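2,5-dihydroxypyridine 5,6-dioxygenase (Pseudomonas putida KT2440, PDB 7CUP) catalyses the iron-dependent, dioxygen-driven cleavage of the 2,5-dihydroxypyridine ring between carbons 5 and 6, yielding N-formylmaleamate in aerobic nicotinate degradation. Local coordinates at residues Leu120-Pro125 with Asp188-Gly193; Ala130-Thr135 with Pro272-Thr277. One frame throughout, in Å; residues are numbered along the deposited sequence.

Contact 1 (Leu120-Pro125 with Asp188-Gly193); sequences LLAVEP and DHWPSG
The imidazole of H189 lies sandwiched between L121 and P191: methyl CD2 of L121 sits over the centre of one face, while P191 O stands above the centre of the opposite face. L121 CD2 is 3.5 Å from the ring centroid and 4° off its normal, a nearly ideal CH-pi contact. At the ring's edge a water lies in plane, 2.8 Å from H189 NE2. The setting is a pair of neighbouring parallel strands, 118-121 and 187-189, the latter outermost within the chain in a five-stranded parallel sheet. L121 pairs with H189 and bonds to the residues before and after it, its N donating to D188 O at 2.9 Å (173° at the hydrogen) and its O accepting from W190 N. L121 and H189 share one face of the sheet, and with CG anti to the backbone N in both, their side chains run side by side. L120 and D188 occupy the other, where L120 CD1 packs 4.0 Å from W190 CB. Replacing H189 by an alanine would probably leave L121 CD2 without its aromatic platform and the water without its imidazole partner. Further along, the two segments meet through side chains. E124 crosses P191, which follows a cis peptide bond, at about a right angle, CG of E124 lying 3.8 Å from CD of P191; the E124 carboxylate is held by M288 N, with weaker bonds to C289 N and M290 N. The H189 side chain is about 9 Å from that of the iron ligand D320. The same water accepts from V123 N at 2.7 Å and donates to W190 O at 2.8 Å, bridging the two segments past the L121-H189 pair.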
loop_
_atom_site.group_PDB
_atom_site.type_symbol
_atom_site.label_atom_id
_atom_site.label_comp_id
_atom_site.label_asym_id
_atom_site.label_seq_id
_atom_site.Cartn_x
_atom_site.Cartn_y
_atom_site.Cartn_z
ATOM N N LEU A 120 -14.081 -0.406 -25.125
ATOM C CA LEU A 120 -15.083 -0.698 -24.064
ATOM C C LEU A 120 -14.795 0.194 -22.853
ATOM O O LEU A 120 -13.740 0.062 -22.268
ATOM C CB LEU A 120 -15.009 -2.173 -23.674
ATOM C CG LEU A 120 -16.040 -2.595 -22.628
ATOM C CD1 LEU A 120 -17.451 -2.401 -23.154
ATOM C CD2 LEU A 120 -15.820 -4.027 -22.213
ATOM N N LEU A 121 -15.715 1.088 -22.508
ATOM C CA LEU A 121 -15.622 1.912 -21.280
ATOM C C LEU A 121 -16.133 1.063 -20.113
ATOM O O LEU A 121 -17.151 0.356 -20.287
ATOM C CB LEU A 121 -16.422 3.201 -21.455
ATOM C CG LEU A 121 -16.461 4.079 -20.211
ATOM C CD1 LEU A 121 -15.086 4.623 -19.876
ATOM C CD2 LEU A 121 -17.475 5.200 -20.364
ATOM N N ALA A 122 -15.406 1.055 -18.985
ATOM C CA ALA A 122 -15.740 0.251 -17.781
ATOM C C ALA A 122 -15.239 1.018 -16.550
ATOM O O ALA A 122 -14.060 0.854 -16.215
ATOM C CB ALA A 122 -15.131 -1.143 -17.849
ATOM N N VAL A 123 -16.089 1.861 -15.954
ATOM C CA VAL A 123 -15.643 2.776 -14.868
ATOM C C VAL A 123 -16.602 2.687 -13.679
ATOM O O VAL A 123 -16.181 3.105 -12.570
ATOM C CB VAL A 123 -15.482 4.218 -15.370
ATOM C CG1 VAL A 123 -14.234 4.348 -16.214
ATOM C CG2 VAL A 123 -16.715 4.738 -16.102
ATOM N N GLU A 124 -17.807 2.151 -13.886
ATOM C CA GLU A 124 -18.798 2.048 -12.790
ATOM C C GLU A 124 -18.281 1.012 -11.807
ATOM O O GLU A 124 -17.479 0.138 -12.157
ATOM C CB GLU A 124 -20.201 1.679 -13.281
ATOM C CG GLU A 124 -20.892 2.761 -14.075
ATOM C CD GLU A 124 -21.217 4.061 -13.363
ATOM O OE1 GLU A 124 -22.398 4.269 -13.077
ATOM O OE2 GLU A 124 -20.299 4.917 -13.224
ATOM N N PRO A 125 -18.725 1.096 -10.534
ATOM C CA PRO A 125 -18.315 0.133 -9.511
ATOM C C PRO A 125 -18.646 -1.319 -9.871
ATOM O O PRO A 125 -19.654 -1.602 -10.522
ATOM C CB PRO A 125 -19.128 0.548 -8.264
ATOM C CG PRO A 125 -19.637 1.948 -8.526
ATOM C CD PRO A 125 -19.673 2.102 -10.030
ATOM N N ASP A 188 -18.435 1.260 -26.950
ATOM C CA ASP A 188 -19.605 0.957 -26.085
ATOM C C ASP A 188 -19.174 1.018 -24.621
ATOM O O ASP A 188 -17.974 1.241 -24.347
ATOM C CB ASP A 188 -20.255 -0.367 -26.474
ATOM C CG ASP A 188 -21.760 -0.429 -26.240
ATOM O OD1 ASP A 188 -22.233 0.137 -25.216
ATOM O OD2 ASP A 188 -22.466 -1.090 -27.072
ATOM N N HIS A 189 -20.152 0.935 -23.724
ATOM C CA HIS A 189 -19.975 1.224 -22.284
ATOM C C HIS A 189 -20.631 0.096 -21.520
ATOM O O HIS A 189 -21.838 -0.081 -21.689
ATOM C CB HIS A 189 -20.651 2.555 -21.966
ATOM C CG HIS A 189 -20.443 3.042 -20.573
ATOM N ND1 HIS A 189 -21.051 4.193 -20.115
ATOM C CD2 HIS A 189 -19.756 2.531 -19.530
ATOM C CE1 HIS A 189 -20.685 4.390 -18.863
ATOM N NE2 HIS A 189 -19.909 3.394 -18.486
ATOM N N TRP A 190 -19.848 -0.683 -20.789
ATOM C CA TRP A 190 -20.395 -1.602 -19.781
ATOM C C TRP A 190 -20.530 -0.848 -18.460
ATOM O O TRP A 190 -19.498 -0.470 -17.904
ATOM C CB TRP A 190 -19.450 -2.779 -19.693
ATOM C CG TRP A 190 -19.755 -3.710 -18.569
ATOM C CD1 TRP A 190 -20.916 -3.878 -17.865
ATOM C CD2 TRP A 190 -18.811 -4.615 -18.027
ATOM N NE1 TRP A 190 -20.744 -4.860 -16.927
ATOM C CE2 TRP A 190 -19.462 -5.319 -17.001
ATOM C CE3 TRP A 190 -17.466 -4.854 -18.301
ATOM C CZ2 TRP A 190 -18.813 -6.308 -16.268
ATOM C CZ3 TRP A 190 -16.828 -5.832 -17.575
ATOM C CH2 TRP A 190 -17.500 -6.555 -16.592
ATOM N N PRO A 191 -21.747 -0.535 -17.934
ATOM C CA PRO A 191 -23.046 -0.970 -18.454
ATOM C C PRO A 191 -23.842 0.081 -19.241
ATOM O O PRO A 191 -23.557 1.269 -19.108
ATOM C CB PRO A 191 -23.811 -1.166 -17.148
ATOM C CG PRO A 191 -23.370 0.025 -16.315
ATOM C CD PRO A 191 -21.951 0.317 -16.756
ATOM N N SER A 192 -24.839 -0.359 -20.021
ATOM C CA SER A 192 -25.723 0.537 -20.808
ATOM C C SER A 192 -26.969 -0.243 -21.239
ATOM O O SER A 192 -27.515 -0.982 -20.398
ATOM C CB SER A 192 -24.971 1.196 -21.950
ATOM O OG SER A 192 -24.404 0.246 -22.855
ATOM N N GLY A 193 -27.432 -0.061 -22.482
ATOM C CA GLY A 193 -28.742 -0.583 -22.912
ATOM C C GLY A 193 -29.698 0.535 -23.287
ATOM O O GLY A 193 -30.785 0.572 -22.717
HETATM O O HOH W 1 -18.743 1.799 -16.508
#

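Contact 2 (Ala130-Thr135 with Pro272-Thr277)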
loop_
_atom_site.group_PDB
_atom_site.type_symbol
_atom_site.label_atom_id
_atom_site.label_comp_id
_atom_site.label_asym_id
_atom_site.label_seq_id
_atom_site.Cartn_x
_atom_site.Cartn_y
_atom_site.Cartn_z
ATOM N N ALA A 130 -21.966 -5.853 -12.239
ATOM C CA ALA A 130 -22.579 -7.201 -12.080
ATOM C C ALA A 130 -24.080 -7.120 -12.324
ATOM O O ALA A 130 -24.619 -8.000 -13.026
ATOM C CB ALA A 130 -22.292 -7.809 -10.732
ATOM N N ARG A 131 -24.731 -6.078 -11.815
ATOM C CA ARG A 131 -26.207 -5.959 -11.890
ATOM C C ARG A 131 -26.639 -5.731 -13.347
ATOM O O ARG A 131 -27.720 -6.181 -13.681
ATOM C CB ARG A 131 -26.695 -4.829 -10.977
ATOM C CG ARG A 131 -28.206 -4.637 -10.959
ATOM C CD ARG A 131 -28.672 -3.775 -9.798
ATOM N NE ARG A 131 -27.927 -2.528 -9.578
ATOM C CZ ARG A 131 -28.128 -1.395 -10.228
ATOM N NH1 ARG A 131 -28.995 -1.338 -11.228
ATOM N NH2 ARG A 131 -27.420 -0.330 -9.912
ATOM N N MET A 132 -25.857 -5.000 -14.163
ATOM C CA MET A 132 -26.163 -4.801 -15.603
ATOM C C MET A 132 -25.101 -5.503 -16.477
ATOM O O MET A 132 -24.710 -4.960 -17.490
ATOM C CB MET A 132 -26.294 -3.309 -15.920
ATOM C CG MET A 132 -27.472 -2.718 -15.225
ATOM S SD MET A 132 -27.625 -0.963 -15.394
ATOM C CE MET A 132 -26.534 -0.376 -14.090
ATOM N N LEU A 133 -24.671 -6.693 -16.090
ATOM C CA LEU A 133 -23.732 -7.517 -16.904
ATOM C C LEU A 133 -24.339 -7.718 -18.292
ATOM O O LEU A 133 -25.488 -8.146 -18.413
ATOM C CB LEU A 133 -23.538 -8.863 -16.218
ATOM C CG LEU A 133 -22.480 -9.751 -16.855
ATOM C CD1 LEU A 133 -21.091 -9.179 -16.623
ATOM C CD2 LEU A 133 -22.602 -11.159 -16.302
ATOM N N PRO A 134 -23.628 -7.328 -19.365
ATOM C CA PRO A 134 -24.222 -7.332 -20.703
ATOM C C PRO A 134 -24.626 -8.725 -21.236
ATOM O O PRO A 134 -24.016 -9.730 -20.875
ATOM C CB PRO A 134 -23.143 -6.682 -21.576
ATOM C CG PRO A 134 -22.300 -5.891 -20.613
ATOM C CD PRO A 134 -22.308 -6.688 -19.331
ATOM N N THR A 135 -25.687 -8.743 -22.060
ATOM C CA THR A 135 -26.285 -9.944 -22.715
ATOM C C THR A 135 -26.417 -9.697 -24.223
ATOM O O THR A 135 -26.625 -8.549 -24.631
ATOM C CB THR A 135 -27.640 -10.323 -22.094
ATOM O OG1 THR A 135 -28.598 -9.284 -22.314
ATOM C CG2 THR A 135 -27.538 -10.652 -20.620
ATOM N N PRO A 272 -33.911 -2.782 -18.432
ATOM C CA PRO A 272 -34.778 -3.054 -17.293
ATOM C C PRO A 272 -34.013 -3.411 -16.010
ATOM O O PRO A 272 -34.592 -3.332 -14.939
ATOM C CB PRO A 272 -35.622 -4.229 -17.795
ATOM C CG PRO A 272 -34.698 -4.960 -18.732
ATOM C CD PRO A 272 -33.928 -3.860 -19.433
ATOM N N ARG A 273 -32.737 -3.778 -16.113
ATOM C CA ARG A 273 -31.897 -4.059 -14.916
ATOM C C ARG A 273 -31.361 -2.747 -14.318
ATOM O O ARG A 273 -30.872 -2.782 -13.165
ATOM C CB ARG A 273 -30.813 -5.072 -15.285
ATOM C CG ARG A 273 -31.385 -6.449 -15.594
ATOM C CD ARG A 273 -30.308 -7.491 -15.915
ATOM N NE ARG A 273 -29.686 -7.210 -17.203
ATOM C CZ ARG A 273 -28.450 -7.547 -17.565
ATOM N NH1 ARG A 273 -27.643 -8.194 -16.739
ATOM N NH2 ARG A 273 -28.017 -7.219 -18.769
ATOM N N ALA A 274 -31.457 -1.646 -15.064
ATOM C CA ALA A 274 -31.181 -0.283 -14.576
ATOM C C ALA A 274 -32.453 0.173 -13.873
ATOM O O ALA A 274 -33.518 -0.242 -14.308
ATOM C CB ALA A 274 -30.821 0.660 -15.699
ATOM N N GLN A 275 -32.342 1.023 -12.861
ATOM C CA GLN A 275 -33.508 1.434 -12.048
ATOM C C GLN A 275 -33.408 2.919 -11.727
ATOM O O GLN A 275 -32.344 3.412 -11.245
ATOM C CB GLN A 275 -33.581 0.603 -10.778
ATOM C CG GLN A 275 -33.831 -0.870 -11.028
ATOM C CD GLN A 275 -35.255 -1.104 -11.466
ATOM O OE1 GLN A 275 -36.174 -0.480 -10.957
ATOM N NE2 GLN A 275 -35.446 -2.015 -12.403
ATOM N N TRP A 276 -34.524 3.598 -11.940
ATOM C CA TRP A 276 -34.683 5.022 -11.578
ATOM C C TRP A 276 -34.393 5.210 -10.089
ATOM O O TRP A 276 -33.889 6.249 -9.752
ATOM C CB TRP A 276 -36.086 5.445 -11.983
ATOM C CG TRP A 276 -36.558 6.713 -11.373
ATOM C CD1 TRP A 276 -36.178 7.967 -11.736
ATOM C CD2 TRP A 276 -37.507 6.852 -10.298
ATOM N NE1 TRP A 276 -36.821 8.885 -10.956
ATOM C CE2 TRP A 276 -37.641 8.236 -10.064
ATOM C CE3 TRP A 276 -38.275 5.963 -9.540
ATOM C CZ2 TRP A 276 -38.510 8.751 -9.106
ATOM C CZ3 TRP A 276 -39.122 6.466 -8.571
ATOM C CH2 TRP A 276 -39.235 7.845 -8.358
ATOM N N THR A 277 -34.641 4.223 -9.228
ATOM C CA THR A 277 -34.432 4.390 -7.759
ATOM C C THR A 277 -32.953 4.212 -7.355
ATOM O O THR A 277 -32.592 4.571 -6.224
ATOM C CB THR A 277 -35.289 3.408 -6.966
ATOM O OG1 THR A 277 -34.921 2.110 -7.458
ATOM C CG2 THR A 277 -36.755 3.736 -7.075
HETATM O O HOH W 2 -27.086 -9.445 -14.089
#
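The carbonyl oxygen of L133 is gripped by both terminal nitrogens of R273, NH1 and NH2 each standing 2.7 Å from L133 O. The guanidinium meets this one atom end-on and nearly in its own plane, whereas from the carbonyl's side the donors are placed unevenly: NH2 lies 40° above the C=O plane and NH1 is tilted from it by 16°. M132 CA lies over one face of the guanidinium, offset toward the rim. A water in the guanidinium plane accepts from R273 NH1 at 3.0 Å and donates to A130 O, tying the same side chain to the last turn of helix 126-131. R273 NH2 also forms a salt bridge with D138, whose backbone N is capped by T135 OG1.

A second arginine reaches the opposite way across the contact. R131 NH1 donates to a lone pair of R273 O at 3.1 Å, and its salt bridge to D291 probably helps fix the guanidinium. M132 is extended at chi2 (174°), with CG anti to the carbonyl carbon, and its SD rests 3.6 Å from A274 CB.

Arginine side chains bonded to backbone carbonyls thus join the end of helix 126-131 and the turn leading to helix 136-151 to the loop linking strand 263-269 with helix 290-294, beside a second subunit whose P65 packs on R131.

How the contacts relate
The pair illustrates how bonding changes with depth in a fold. Contact 1 is buried, its centre about 9 Å from that of the chain, and relies on regular backbone pairing, apolar side chains and a bridging water. Contact 2, its centre about 14 Å from that of the chain, is only partly buried and joins the end of a helix and the turn after it to a loop, largely through arginine side chains, close to a neighbouring subunit. Helix 126-131 begins right after segment 120-125 and ends within segment 130-135, so it leads from contact 1 to contact 2. The contacts also touch directly: W190 NE1 lies 3.4 Å from P134 CD, and P191 CB 3.5 Å from M132 CB. Helix 290-294 borders both.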